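Local coordinates for protein HcgC (Methanococcus maripaludis S2, PDB 5O4J) that probably transfers a methyl group from S-adenosylmethionine to a pyridinol carbon during biosynthesis of the iron-guanylylpyridinol cofactor of [Fe]-hydrogenase, at residues A[89-92]-A[93-97]; A[72-75]-A[76-79]. All coordinates share one frame; numbering follows the deposited sequence.

Interaction 1 of 2, residues A[89-92]-A[93-97]. With SAH (S-adenosyl-L-homocysteine), chain E.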
loop_
_atom_site.group_PDB
_atom_site.type_symbol
_atom_site.label_atom_id
_atom_site.label_comp_id
_atom_site.label_asym_id
_atom_site.label_seq_id
_atom_site.Cartn_x
_atom_site.Cartn_y
_atom_site.Cartn_z
ATOM N N MET A 89 -14.543 -40.629 4.491
ATOM C CA MET A 89 -13.569 -41.668 4.791
ATOM C C MET A 89 -12.310 -40.992 5.290
ATOM O O MET A 89 -11.846 -40.031 4.673
ATOM C CB MET A 89 -13.218 -42.497 3.551
ATOM C CG MET A 89 -14.299 -43.395 3.015
ATOM S SD MET A 89 -13.486 -44.688 2.064
ATOM C CE MET A 89 -13.449 -44.021 0.418
ATOM N N ASP A 90 -11.745 -41.487 6.387
ATOM C CA ASP A 90 -10.428 -40.989 6.734
ATOM C C ASP A 90 -9.388 -41.698 5.872
ATOM O O ASP A 90 -9.657 -42.725 5.239
ATOM C CB ASP A 90 -10.133 -41.160 8.230
ATOM C CG ASP A 90 -10.159 -42.606 8.684
ATOM O OD1 ASP A 90 -9.407 -43.427 8.121
ATOM O OD2 ASP A 90 -10.923 -42.917 9.624
ATOM N N LEU A 91 -8.199 -41.101 5.812
ATOM C CA LEU A 91 -7.173 -41.600 4.907
ATOM C C LEU A 91 -6.854 -43.062 5.195
ATOM O O LEU A 91 -6.664 -43.858 4.272
ATOM C CB LEU A 91 -5.924 -40.727 5.013
ATOM C CG LEU A 91 -4.802 -41.007 4.016
ATOM C CD1 LEU A 91 -5.298 -40.862 2.586
ATOM C CD2 LEU A 91 -3.630 -40.080 4.264
ATOM N N ASN A 92 -6.798 -43.436 6.475
ATOM C CA ASN A 92 -6.528 -44.826 6.829
ATOM C C ASN A 92 -7.614 -45.753 6.301
ATOM O O ASN A 92 -7.317 -46.825 5.761
ATOM C CB ASN A 92 -6.401 -44.972 8.345
ATOM C CG ASN A 92 -5.006 -45.360 8.779
ATOM O OD1 ASN A 92 -4.652 -46.538 8.782
ATOM N ND2 ASN A 92 -4.203 -44.368 9.150
ATOM N N LYS A 93 -8.883 -45.362 6.452
ATOM C CA LYS A 93 -9.976 -46.202 5.972
ATOM C C LYS A 93 -9.940 -46.346 4.456
ATOM O O LYS A 93 -10.275 -47.408 3.916
ATOM C CB LYS A 93 -11.320 -45.623 6.415
ATOM C CG LYS A 93 -12.508 -46.488 6.028
ATOM C CD LYS A 93 -13.833 -45.807 6.303
ATOM C CE LYS A 93 -14.986 -46.711 5.901
ATOM N NZ LYS A 93 -16.317 -46.082 6.121
ATOM N N LEU A 94 -9.562 -45.282 3.747
ATOM C CA LEU A 94 -9.440 -45.376 2.296
ATOM C C LEU A 94 -8.340 -46.351 1.914
ATOM O O LEU A 94 -8.549 -47.264 1.106
ATOM C CB LEU A 94 -9.135 -44.003 1.697
ATOM C CG LEU A 94 -8.757 -44.034 0.210
ATOM C CD1 LEU A 94 -10.004 -44.144 -0.654
ATOM C CD2 LEU A 94 -7.909 -42.840 -0.158
ATOM N N GLN A 95 -7.142 -46.145 2.468
ATOM C CA GLN A 95 -5.995 -46.961 2.099
ATOM C C GLN A 95 -6.223 -48.428 2.433
ATOM O O GLN A 95 -5.673 -49.310 1.762
ATOM C CB GLN A 95 -4.749 -46.417 2.794
ATOM C CG GLN A 95 -4.304 -45.086 2.204
ATOM C CD GLN A 95 -3.010 -44.568 2.792
ATOM O OE1 GLN A 95 -2.779 -44.659 3.997
ATOM N NE2 GLN A 95 -2.156 -44.018 1.936
ATOM N N LEU A 96 -7.037 -48.710 3.452
ATOM C CA LEU A 96 -7.403 -50.090 3.751
ATOM C C LEU A 96 -8.449 -50.615 2.772
ATOM O O LEU A 96 -8.355 -51.763 2.322
ATOM C CB LEU A 96 -7.915 -50.192 5.189
ATOM C CG LEU A 96 -8.331 -51.582 5.682
ATOM C CD1 LEU A 96 -7.145 -52.531 5.773
ATOM C CD2 LEU A 96 -9.004 -51.458 7.027
ATOM N N GLU A 97 -9.450 -49.798 2.428
ATOM C CA GLU A 97 -10.454 -50.239 1.464
ATOM C C GLU A 97 -9.851 -50.418 0.078
ATOM O O GLU A 97 -10.338 -51.240 -0.708
ATOM C CB GLU A 97 -11.628 -49.259 1.413
ATOM C CG GLU A 97 -12.953 -49.931 1.049
ATOM C CD GLU A 97 -14.088 -49.572 1.992
ATOM O OE1 GLU A 97 -14.082 -48.451 2.541
ATOM O OE2 GLU A 97 -14.978 -50.424 2.199
HETATM N N SAH E . -6.895 -25.708 -0.790
HETATM C CA SAH E . -7.919 -25.796 0.294
HETATM C CB SAH E . -7.221 -25.922 1.647
HETATM C CG SAH E . -6.706 -27.340 1.882
HETATM S SD SAH E . -6.020 -27.537 3.508
HETATM C C SAH E . -8.805 -24.583 0.325
HETATM O O SAH E . -9.697 -24.512 1.206
HETATM O OXT SAH E . -8.602 -23.699 -0.518
HETATM C "C5'" SAH E . -5.610 -29.257 3.511
HETATM C "C4'" SAH E . -6.812 -30.163 3.757
HETATM O "O4'" SAH E . -6.497 -31.473 3.270
HETATM C "C3'" SAH E . -7.091 -30.330 5.238
HETATM O "O3'" SAH E . -8.482 -30.604 5.476
HETATM C "C2'" SAH E . -6.214 -31.509 5.582
HETATM O "O2'" SAH E . -6.586 -32.195 6.782
HETATM C "C1'" SAH E . -6.391 -32.388 4.366
HETATM N N9 SAH E . -5.242 -33.262 4.083
HETATM C C8 SAH E . -3.932 -32.948 4.202
HETATM N N7 SAH E . -3.173 -34.003 3.813
HETATM C C5 SAH E . -4.014 -34.982 3.425
HETATM C C6 SAH E . -3.878 -36.352 2.894
HETATM N N6 SAH E . -2.650 -36.887 2.705
HETATM N N1 SAH E . -5.007 -37.033 2.620
HETATM C C2 SAH E . -6.229 -36.509 2.796
HETATM N N3 SAH E . -6.434 -35.272 3.278
HETATM C C4 SAH E . -5.376 -34.488 3.599
#

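Interaction 2 of 2, residues A[72-75]-A[76-79]. With SAH (S-adenosyl-L-homocysteine), chain E.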
loop_
_atom_site.group_PDB
_atom_site.type_symbol
_atom_site.label_atom_id
_atom_site.label_comp_id
_atom_site.label_asym_id
_atom_site.label_seq_id
_atom_site.Cartn_x
_atom_site.Cartn_y
_atom_site.Cartn_z
ATOM N N ASP A 72 -10.310 -37.312 4.122
ATOM C CA ASP A 72 -9.437 -36.407 4.839
ATOM C C ASP A 72 -8.600 -37.189 5.832
ATOM O O ASP A 72 -9.077 -38.148 6.446
ATOM C CB ASP A 72 -10.207 -35.315 5.570
ATOM C CG ASP A 72 -9.355 -34.078 5.800
ATOM O OD1 ASP A 72 -8.474 -34.114 6.684
ATOM O OD2 ASP A 72 -9.529 -33.094 5.050
ATOM N N ILE A 73 -7.343 -36.769 5.972
ATOM C CA ILE A 73 -6.443 -37.383 6.935
ATOM C C ILE A 73 -6.904 -37.140 8.364
ATOM O O ILE A 73 -6.549 -37.905 9.265
ATOM C CB ILE A 73 -5.007 -36.869 6.691
ATOM C CG1 ILE A 73 -3.986 -37.753 7.415
ATOM C CG2 ILE A 73 -4.854 -35.406 7.116
ATOM C CD1 ILE A 73 -2.568 -37.538 6.923
ATOM N N GLN A 74 -7.719 -36.102 8.592
ATOM C CA GLN A 74 -8.239 -35.777 9.913
ATOM C C GLN A 74 -9.627 -36.379 10.075
ATOM O O GLN A 74 -10.577 -35.891 9.439
ATOM C CB GLN A 74 -8.304 -34.260 10.103
ATOM C CG GLN A 74 -6.973 -33.547 9.985
ATOM C CD GLN A 74 -6.151 -33.638 11.259
ATOM O OE1 GLN A 74 -6.698 -33.689 12.363
ATOM N NE2 GLN A 74 -4.830 -33.649 11.113
ATOM N N PRO A 75 -9.812 -37.414 10.899
ATOM C CA PRO A 75 -11.158 -37.996 11.024
ATOM C C PRO A 75 -12.204 -37.028 11.553
ATOM O O PRO A 75 -13.376 -37.149 11.176
ATOM C CB PRO A 75 -10.943 -39.184 11.978
ATOM C CG PRO A 75 -9.645 -38.943 12.637
ATOM C CD PRO A 75 -8.811 -38.176 11.665
ATOM N N HIS A 76 -11.836 -36.067 12.406
ATOM C CA HIS A 76 -12.852 -35.180 12.965
ATOM C C HIS A 76 -13.449 -34.243 11.925
ATOM O O HIS A 76 -14.493 -33.635 12.189
ATOM C CB HIS A 76 -12.281 -34.368 14.136
ATOM C CG HIS A 76 -11.459 -33.191 13.722
ATOM N ND1 HIS A 76 -10.151 -33.306 13.300
ATOM C CD2 HIS A 76 -11.749 -31.867 13.697
ATOM C CE1 HIS A 76 -9.677 -32.105 13.017
ATOM N NE2 HIS A 76 -10.624 -31.215 13.253
ATOM N N LEU A 77 -12.842 -34.129 10.745
ATOM C CA LEU A 77 -13.431 -33.262 9.734
ATOM C C LEU A 77 -14.684 -33.852 9.105
ATOM O O LEU A 77 -15.302 -33.186 8.266
ATOM C CB LEU A 77 -12.399 -32.932 8.660
ATOM C CG LEU A 77 -11.467 -31.785 9.057
ATOM C CD1 LEU A 77 -10.373 -31.629 8.024
ATOM C CD2 LEU A 77 -12.231 -30.466 9.219
ATOM N N LYS A 78 -15.090 -35.062 9.494
ATOM C CA LYS A 78 -16.434 -35.517 9.160
ATOM C C LYS A 78 -17.477 -34.496 9.592
ATOM O O LYS A 78 -18.540 -34.393 8.970
ATOM C CB LYS A 78 -16.720 -36.866 9.822
ATOM C CG LYS A 78 -16.561 -36.864 11.344
ATOM C CD LYS A 78 -17.257 -38.055 11.985
ATOM C CE LYS A 78 -16.603 -38.455 13.300
ATOM N NZ LYS A 78 -16.644 -37.377 14.331
ATOM N N ASP A 79 -17.187 -33.729 10.651
ATOM C CA ASP A 79 -18.113 -32.728 11.165
ATOM C C ASP A 79 -18.287 -31.535 10.232
ATOM O O ASP A 79 -19.204 -30.741 10.447
ATOM C CB ASP A 79 -17.648 -32.211 12.539
ATOM C CG ASP A 79 -17.465 -33.317 13.568
ATOM O OD1 ASP A 79 -18.238 -34.294 13.533
ATOM O OD2 ASP A 79 -16.568 -33.185 14.442
HETATM N N SAH E . -6.895 -25.708 -0.790
HETATM C CA SAH E . -7.919 -25.796 0.294
HETATM C CB SAH E . -7.221 -25.922 1.647
HETATM C CG SAH E . -6.706 -27.340 1.882
HETATM S SD SAH E . -6.020 -27.537 3.508
HETATM C C SAH E . -8.805 -24.583 0.325
HETATM O O SAH E . -9.697 -24.512 1.206
HETATM O OXT SAH E . -8.602 -23.699 -0.518
HETATM C "C5'" SAH E . -5.610 -29.257 3.511
HETATM C "C4'" SAH E . -6.812 -30.163 3.757
HETATM O "O4'" SAH E . -6.497 -31.473 3.270
HETATM C "C3'" SAH E . -7.091 -30.330 5.238
HETATM O "O3'" SAH E . -8.482 -30.604 5.476
HETATM C "C2'" SAH E . -6.214 -31.509 5.582
HETATM O "O2'" SAH E . -6.586 -32.195 6.782
HETATM C "C1'" SAH E . -6.391 -32.388 4.366
HETATM N N9 SAH E . -5.242 -33.262 4.083
HETATM C C8 SAH E . -3.932 -32.948 4.202
HETATM N N7 SAH E . -3.173 -34.003 3.813
HETATM C C5 SAH E . -4.014 -34.982 3.425
HETATM C C6 SAH E . -3.878 -36.352 2.894
HETATM N N6 SAH E . -2.650 -36.887 2.705
HETATM N N1 SAH E . -5.007 -37.033 2.620
HETATM C C2 SAH E . -6.229 -36.509 2.796
HETATM N N3 SAH E . -6.434 -35.272 3.278
HETATM C C4 SAH E . -5.376 -34.488 3.599
HETATM O O HOH W 1 -8.936 -35.740 13.853
#

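Interaction 1 of 2, residues A[89-92]-A[93-97]
D90 reaches K93 through an N-cap: the aspartate stands at the junction where strand 87-90 turns into helix 91-99, and its OD1 accepts the backbone N-H of K93. The bond is short, 2.6 Å from D90 OD1 to K93 N, and bent only moderately (158° at the hydrogen); the N-H comes in nearly along the carboxylate C-O axis. What allows it is the first torsion of D90, chi1 61°, which sets CG between the backbone N and the carbonyl carbon and leaves OD1 facing the K93 N-H. The carboxylate would probably also suit the positive end of the helix dipole. Shortening D90 to an alanine removes OD1, which is likely to leave the K93 N-H without this acceptor and the start of the helix less firmly fixed. Behind the cap, D90 O receives L94 N at 3.0 Å, and L91 O receives Q95 N at the same length in a nearly straight bond.

The apolar side is carried by M89, which meets its partners at about right angles. Its chain bends at chi3 (-91°), bringing CE to within 3.6 Å of L94 CD1, while SD lies 3.8 Å from E97 OE1. I104 touches both M89 and L94; M89 packs on I69 of the neighbouring strand 65-72, while L94 reaches V71 of that strand and so joins the helix to the sheet. L91 faces the ligand, its two methyls approaching the adenine of S-adenosyl-L-homocysteine, with L91 CD2 lying 3.7 Å from SAH N6.

Interaction 2 of 2, residues A[72-75]-A[76-79]
The imidazole of H76 and the amide of Q74 lie side by side, pointing the same way but with planes 81° apart, where an Asx turn from D72 to Q74 leads into a 3-10 segment that holds H76. Q74 OE1 sits at the ring edge, near its plane, 3.4 Å from H76 CE1; a water at the same edge lies 2.8 Å from H76 ND1, accepts from H76 N and donates weakly to Q74 OE1. One ring face carries L77 CG, 4.3 Å above the plane and displaced toward the rim. The far nitrogen, NE2, is hydrogen-bonded to V212 O. Q74 bends at chi2 (-80°), which returns its amide toward the ring.

Backbone bonds from L77 N to Q74 O and from K78 N to P75 O shape the turn, each donor standing well above its carbonyl plane. The Asx turn rests on Q74 N, which meets the anti lone pair of D72 OD1. That carboxylate takes both ribose hydroxyls of S-adenosyl-L-homocysteine, as an acidic residue ending the second strand does in Rossmann-like methyltransferases: O2' donates to OD1, O3' to OD2, and OD2 also accepts from A50 N. L77 CD1 flanks the same diol, 3.3 Å from SAH O3'.

Interaction 2 comes first along the chain, in the loop leaving strand 65-72, and interaction 1 follows where strand 87-90 passes into helix 91-99. The two strands are parallel neighbours at one margin of the mixed seven-stranded sheet, with 87-90 outermost within this chain. The centres are 11 Å apart, and the contacts meet directly: M89 O and D72 N, 3.2 Å apart, form a probable hydrogen bond, and L91 CD2 packs on I73 CD1 at 3.8 Å. Both border one S-adenosyl-L-homocysteine, interaction 2 beside the ribose and interaction 1 beside the adenine. The adjoining strand ends of this Rossmann-like sheet thus supply neighbouring parts of a single nucleoside pocket.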